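Local coordinates for protein yxeP (Bacillus subtilis, PDB 1YSJ) that probably deacetylates N-acetylcysteine to cysteine and acetate as a dinuclear metal-dependent hydrolase of the M20 peptidase family, serving growth on S-(2-succino)cysteine as sulfur source, at residues A[315-320]-A[349-355]; A[197-201]-A[361-365]. The protein carries 1 engineered substitution. All coordinates share one frame; numbering follows the deposited sequence.

Contact 1: residues A[315-320]-A[349-355]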
loop_
_atom_site.group_PDB
_atom_site.type_symbol
_atom_site.label_atom_id
_atom_site.label_comp_id
_atom_site.label_asym_id
_atom_site.label_seq_id
_atom_site.Cartn_x
_atom_site.Cartn_y
_atom_site.Cartn_z
ATOM N N LEU A 315 23.677 7.581 -1.741
ATOM C CA LEU A 315 24.758 8.510 -1.397
ATOM C C LEU A 315 25.579 8.081 -0.177
ATOM O O LEU A 315 25.009 7.716 0.855
ATOM C CB LEU A 315 24.206 9.917 -1.153
ATOM C CG LEU A 315 23.703 10.760 -2.329
ATOM C CD1 LEU A 315 23.144 12.076 -1.817
ATOM C CD2 LEU A 315 24.796 11.009 -3.365
ATOM N N PRO A 316 26.925 8.121 -0.295
ATOM C CA PRO A 316 27.777 8.065 0.895
ATOM C C PRO A 316 27.638 9.345 1.724
ATOM O O PRO A 316 27.043 10.325 1.269
ATOM C CB PRO A 316 29.192 7.972 0.309
ATOM C CG PRO A 316 29.080 8.575 -1.047
ATOM C CD PRO A 316 27.721 8.197 -1.536
ATOM N N SER A 317 28.185 9.328 2.931
ATOM C CA SER A 317 28.184 10.498 3.797
ATOM C C SER A 317 29.222 11.544 3.363
ATOM O O SER A 317 30.305 11.190 2.890
ATOM C CB SER A 317 28.467 10.058 5.228
ATOM O OG SER A 317 28.362 11.148 6.113
ATOM N N VAL A 318 28.882 12.825 3.523
ATOM C CA VAL A 318 29.848 13.911 3.325
ATOM C C VAL A 318 30.867 13.858 4.465
ATOM O O VAL A 318 30.540 14.154 5.621
ATOM C CB VAL A 318 29.177 15.315 3.223
ATOM C CG1 VAL A 318 30.231 16.432 3.206
ATOM C CG2 VAL A 318 28.296 15.408 1.984
ATOM N N GLN A 319 32.094 13.470 4.123
ATOM C CA GLN A 319 33.173 13.280 5.090
ATOM C C GLN A 319 34.289 14.295 4.838
ATOM O O GLN A 319 34.924 14.273 3.782
ATOM C CB GLN A 319 33.721 11.852 4.979
ATOM C CG GLN A 319 34.732 11.457 6.051
ATOM C CD GLN A 319 34.092 10.825 7.270
ATOM O OE1 GLN A 319 32.928 10.427 7.242
ATOM N NE2 GLN A 319 34.857 10.719 8.349
ATOM N N ASN A 320 34.526 15.175 5.808
ATOM C CA ASN A 320 35.552 16.217 5.680
ATOM C C ASN A 320 36.941 15.777 6.155
ATOM O O ASN A 320 37.097 15.257 7.263
ATOM C CB ASN A 320 35.112 17.510 6.377
ATOM C CG ASN A 320 34.003 18.237 5.626
ATOM O OD1 ASN A 320 33.854 18.087 4.417
ATOM N ND2 ASN A 320 33.222 19.032 6.345
ATOM N N GLU A 349 24.211 14.978 0.150
ATOM C CA GLU A 349 24.768 15.844 -0.875
ATOM C C GLU A 349 25.672 14.999 -1.764
ATOM O O GLU A 349 26.471 14.208 -1.262
ATOM C CB GLU A 349 25.552 16.986 -0.226
ATOM C CG GLU A 349 25.157 18.390 -0.706
ATOM C CD GLU A 349 25.776 18.782 -2.047
ATOM O OE1 GLU A 349 25.611 19.954 -2.456
ATOM O OE2 GLU A 349 26.426 17.933 -2.696
ATOM N N ASP A 350 25.546 15.152 -3.081
ATOM C CA ASP A 350 26.340 14.320 -3.988
ATOM C C ASP A 350 27.809 14.743 -4.077
ATOM O O ASP A 350 28.620 14.055 -4.697
ATOM C CB ASP A 350 25.661 14.109 -5.357
ATOM C CG ASP A 350 25.707 15.327 -6.267
ATOM O OD1 ASP A 350 26.018 16.460 -5.834
ATOM O OD2 ASP A 350 25.411 15.129 -7.462
ATOM N N PHE A 351 28.144 15.845 -3.403
ATOM C CA PHE A 351 29.532 16.236 -3.170
ATOM C C PHE A 351 30.306 15.101 -2.487
ATOM O O PHE A 351 31.517 14.966 -2.677
ATOM C CB PHE A 351 29.593 17.518 -2.326
ATOM C CG PHE A 351 30.988 18.042 -2.104
ATOM C CD1 PHE A 351 31.592 18.865 -3.044
ATOM C CD2 PHE A 351 31.696 17.713 -0.947
ATOM C CE1 PHE A 351 32.887 19.352 -2.843
ATOM C CE2 PHE A 351 32.996 18.196 -0.738
ATOM C CZ PHE A 351 33.588 19.016 -1.690
ATOM N N ALA A 352 29.592 14.286 -1.705
ATOM C CA ALA A 352 30.165 13.126 -1.005
ATOM C C ALA A 352 30.806 12.115 -1.954
ATOM O O ALA A 352 31.786 11.459 -1.602
ATOM C CB ALA A 352 29.106 12.449 -0.160
ATOM N N LEU A 353 30.239 11.997 -3.154
ATOM C CA LEU A 353 30.782 11.130 -4.197
ATOM C C LEU A 353 32.204 11.532 -4.602
ATOM O O LEU A 353 33.045 10.667 -4.854
ATOM C CB LEU A 353 29.861 11.113 -5.421
ATOM C CG LEU A 353 28.590 10.262 -5.367
ATOM C CD1 LEU A 353 27.798 10.461 -6.643
ATOM C CD2 LEU A 353 28.894 8.776 -5.158
ATOM N N TYR A 354 32.470 12.837 -4.652
ATOM C CA TYR A 354 33.822 13.334 -4.906
ATOM C C TYR A 354 34.796 12.886 -3.822
ATOM O O TYR A 354 35.907 12.460 -4.121
ATOM C CB TYR A 354 33.846 14.863 -4.994
ATOM C CG TYR A 354 33.012 15.469 -6.099
ATOM C CD1 TYR A 354 32.067 16.449 -5.812
ATOM C CD2 TYR A 354 33.183 15.084 -7.430
ATOM C CE1 TYR A 354 31.307 17.023 -6.813
ATOM C CE2 TYR A 354 32.425 15.655 -8.446
ATOM C CZ TYR A 354 31.490 16.623 -8.127
ATOM O OH TYR A 354 30.727 17.198 -9.114
ATOM N N GLN A 355 34.357 12.982 -2.568
ATOM C CA GLN A 355 35.176 12.651 -1.396
ATOM C C GLN A 355 35.473 11.162 -1.231
ATOM O O GLN A 355 36.352 10.788 -0.456
ATOM C CB GLN A 355 34.519 13.190 -0.122
ATOM C CG GLN A 355 34.542 14.702 0.011
ATOM C CD GLN A 355 33.597 15.199 1.086
ATOM O OE1 GLN A 355 33.904 16.149 1.809
ATOM N NE2 GLN A 355 32.443 14.554 1.203
HETATM O O HOH W 1 25.698 12.757 1.885
HETATM O O HOH W 2 32.195 10.824 0.986
#
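Glu-349 touches Leu-315 through its backbone, with N 3.7 Å from Leu-315 CD1, and Val-318 through its CB, which packs against CG2. The chain then bends at chi2 (-80°) and turns the carboxylate back on its own segment, where OE2 accepts from Phe-351 N at 2.8 Å, nearly along the C-O axis, and caps the start of the short helix 351-355. Arg-95 pairs with the same oxygen. Water 1 joins the segments here, accepting from Glu-349 N and donating to Pro-316 O. At Asp-350 the other leucine methyl, CD2 of Leu-315, rests on CA at 3.7 Å; the carboxylate itself turns away to Arg-95. The Ala-352 and Val-318 CA atoms come within 4.4 Å. Ala-352 CB faces the carbonyls Pro-316 O, at 3.3 Å, and Ser-317 O, and also touches Pro-316 CG and Val-318 CG2. A second water donates to both Ser-317 O and Ala-352 O. The Leu-353 side chain crosses the Pro-316 ring at about a right angle, CD2 3.9 Å from CD. Gln-355 closes the row, its extended chain lying against Val-318, with CG 3.8 Å from Gln-319 O. Its amide plane stands about 70° from that of Asn-320, whose OD1 accepts from Phe-362 N. The contact is thus a largely apolar seam whose backbone polar groups are bridged by two waters. It lies close to the metal centre, since the Glu-349 side chain is about 5 Å from a bound nickel, and the cap and Arg-95 together fix where that carboxylate sits.

Contact 2: residues A[197-201]-A[361-365]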
loop_
_atom_site.group_PDB
_atom_site.type_symbol
_atom_site.label_atom_id
_atom_site.label_comp_id
_atom_site.label_asym_id
_atom_site.label_seq_id
_atom_site.Cartn_x
_atom_site.Cartn_y
_atom_site.Cartn_z
ATOM N N GLY A 197 35.531 15.239 9.504
ATOM C CA GLY A 197 34.715 14.030 9.520
ATOM C C GLY A 197 33.306 14.226 8.984
ATOM O O GLY A 197 33.071 15.115 8.154
ATOM N N PRO A 198 32.353 13.400 9.463
ATOM C CA PRO A 198 30.973 13.342 8.964
ATOM C C PRO A 198 30.192 14.638 9.173
ATOM O O PRO A 198 30.079 15.124 10.304
ATOM C CB PRO A 198 30.344 12.211 9.792
ATOM C CG PRO A 198 31.501 11.443 10.349
ATOM C CD PRO A 198 32.572 12.446 10.563
ATOM N N LEU A 199 29.658 15.179 8.080
ATOM C CA LEU A 199 28.867 16.408 8.117
ATOM C C LEU A 199 27.418 16.144 7.720
ATOM O O LEU A 199 26.489 16.662 8.344
ATOM C CB LEU A 199 29.485 17.473 7.199
ATOM C CG LEU A 199 28.784 18.835 7.099
ATOM C CD1 LEU A 199 28.865 19.592 8.414
ATOM C CD2 LEU A 199 29.371 19.666 5.978
HETATM N N MSE A 200 27.236 15.349 6.671
HETATM C CA MSE A 200 25.910 15.050 6.137
HETATM C C MSE A 200 25.741 13.555 5.970
HETATM O O MSE A 200 26.688 12.851 5.636
HETATM C CB MSE A 200 25.684 15.764 4.801
HETATM C CG MSE A 200 25.903 17.260 4.866
HETATM SE SE MSE A 200 25.470 18.147 3.208
HETATM C CE MSE A 200 23.500 18.016 3.295
ATOM N N ALA A 201 24.525 13.080 6.200
ATOM C CA ALA A 201 24.241 11.655 6.257
ATOM C C ALA A 201 24.379 10.952 4.910
ATOM O O ALA A 201 24.205 11.558 3.852
ATOM C CB ALA A 201 22.845 11.429 6.829
ATOM N N PHE A 361 36.829 19.026 1.470
ATOM C CA PHE A 361 36.249 19.775 2.576
ATOM C C PHE A 361 35.005 20.559 2.145
ATOM O O PHE A 361 35.032 21.314 1.173
ATOM C CB PHE A 361 37.288 20.714 3.196
ATOM C CG PHE A 361 37.117 20.912 4.671
ATOM C CD1 PHE A 361 37.732 20.048 5.578
ATOM C CD2 PHE A 361 36.340 21.956 5.163
ATOM C CE1 PHE A 361 37.578 20.222 6.949
ATOM C CE2 PHE A 361 36.177 22.137 6.541
ATOM C CZ PHE A 361 36.796 21.268 7.432
ATOM N N PHE A 362 33.923 20.377 2.893
ATOM C CA PHE A 362 32.642 20.998 2.600
ATOM C C PHE A 362 32.211 21.836 3.800
ATOM O O PHE A 362 32.164 21.337 4.926
ATOM C CB PHE A 362 31.614 19.900 2.316
ATOM C CG PHE A 362 30.348 20.384 1.661
ATOM C CD1 PHE A 362 30.312 20.654 0.295
ATOM C CD2 PHE A 362 29.180 20.527 2.404
ATOM C CE1 PHE A 362 29.132 21.081 -0.319
ATOM C CE2 PHE A 362 27.993 20.954 1.804
ATOM C CZ PHE A 362 27.969 21.228 0.442
ATOM N N VAL A 363 31.898 23.106 3.565
ATOM C CA VAL A 363 31.552 24.017 4.664
ATOM C C VAL A 363 30.130 24.582 4.582
ATOM O O VAL A 363 29.539 24.653 3.499
ATOM C CB VAL A 363 32.560 25.194 4.784
ATOM C CG1 VAL A 363 33.947 24.683 5.122
ATOM C CG2 VAL A 363 32.583 26.043 3.509
ATOM N N TRP A 364 29.594 24.981 5.738
ATOM C CA TRP A 364 28.360 25.760 5.786
ATOM C C TRP A 364 28.682 27.229 5.540
ATOM O O TRP A 364 29.599 27.777 6.152
ATOM C CB TRP A 364 27.654 25.641 7.142
ATOM C CG TRP A 364 27.171 24.266 7.565
ATOM C CD1 TRP A 364 27.195 23.755 8.835
ATOM C CD2 TRP A 364 26.568 23.249 6.741
ATOM N NE1 TRP A 364 26.658 22.489 8.853
ATOM C CE2 TRP A 364 26.268 22.151 7.585
ATOM C CE3 TRP A 364 26.258 23.156 5.378
ATOM C CZ2 TRP A 364 25.670 20.978 7.110
ATOM C CZ3 TRP A 364 25.668 21.985 4.905
ATOM C CH2 TRP A 364 25.381 20.913 5.771
HETATM N N MSE A 365 27.927 27.863 4.647
HETATM C CA MSE A 365 28.031 29.302 4.444
HETATM C C MSE A 365 26.820 29.989 5.079
HETATM O O MSE A 365 25.692 29.828 4.608
HETATM C CB MSE A 365 28.119 29.621 2.947
HETATM C CG MSE A 365 28.444 31.084 2.605
HETATM SE SE MSE A 365 30.132 31.760 3.358
HETATM C CE MSE A 365 31.404 30.400 2.651
#
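Leu-199 drives its isobutyl end between Phe-362 and Trp-364, and this is where the packing is tight. With CG anti to the backbone N (chi1 180°), the side chain points across to strand 361-365, whose axis passes 9.0 Å from that of 197-200. CD2 stands over one face of the indole, 4.2 Å from the centroid of its six-membered ring and 14° off the normal, a CH-pi contact. The same methyl meets Phe-362 at the ring edge, 3.7 Å from its CD2, and lies 3.4 Å from Phe-362 O. CD1 lies above the same side of the indole, 3.7 Å from NE1 and CZ2; the N-H of NE1 is given to Glu-343 O. Met-200 is present as selenomethionine. Its CG, anti to the carbonyl carbon (chi1 -55°), and an extended chi2 place SE 3.8 Å from Trp-364 CH2 and 4.0 Å from Phe-362 CE2, oblique Met-aromatic contacts with both rings. Beyond these four buried residues the strands part. Gly-197 and Pro-198, at the partly exposed start of the first strand, make no contact with 361-365, and Val-363 turns its side chain from the first strand onto strand 191-194. Phe-362 also lies against His-182, a nickel ligand, and Lys-184 adds a cation-pi interaction to Trp-364. The chemistry is aliphatic and Met-aromatic, without direct polar bonds between the segments. Cohesion between them therefore rests on side-chain fit and dispersion, in an apolar layer against His-182.

In the fold
The centres of the two contacts lie 9 Å apart. Along the chain the order is 197-201, 315-320, 349-355 and 361-365, so contact 1 falls between the two halves of contact 2. Strands 197-211 and 306-320 are antiparallel neighbours in the four-stranded sheet, joined here by the backbone bond from Gly-197 N to Asn-320 O, whereas strand 360-366 belongs to the eight-stranded mixed sheet and follows helix 351-355. The rings of Phe-351 and Phe-362 meet between the contacts. Together the contacts anchor the near ends of the smaller sheet to the metal-binding part, consistent with the two-domain architecture of M20 peptidases.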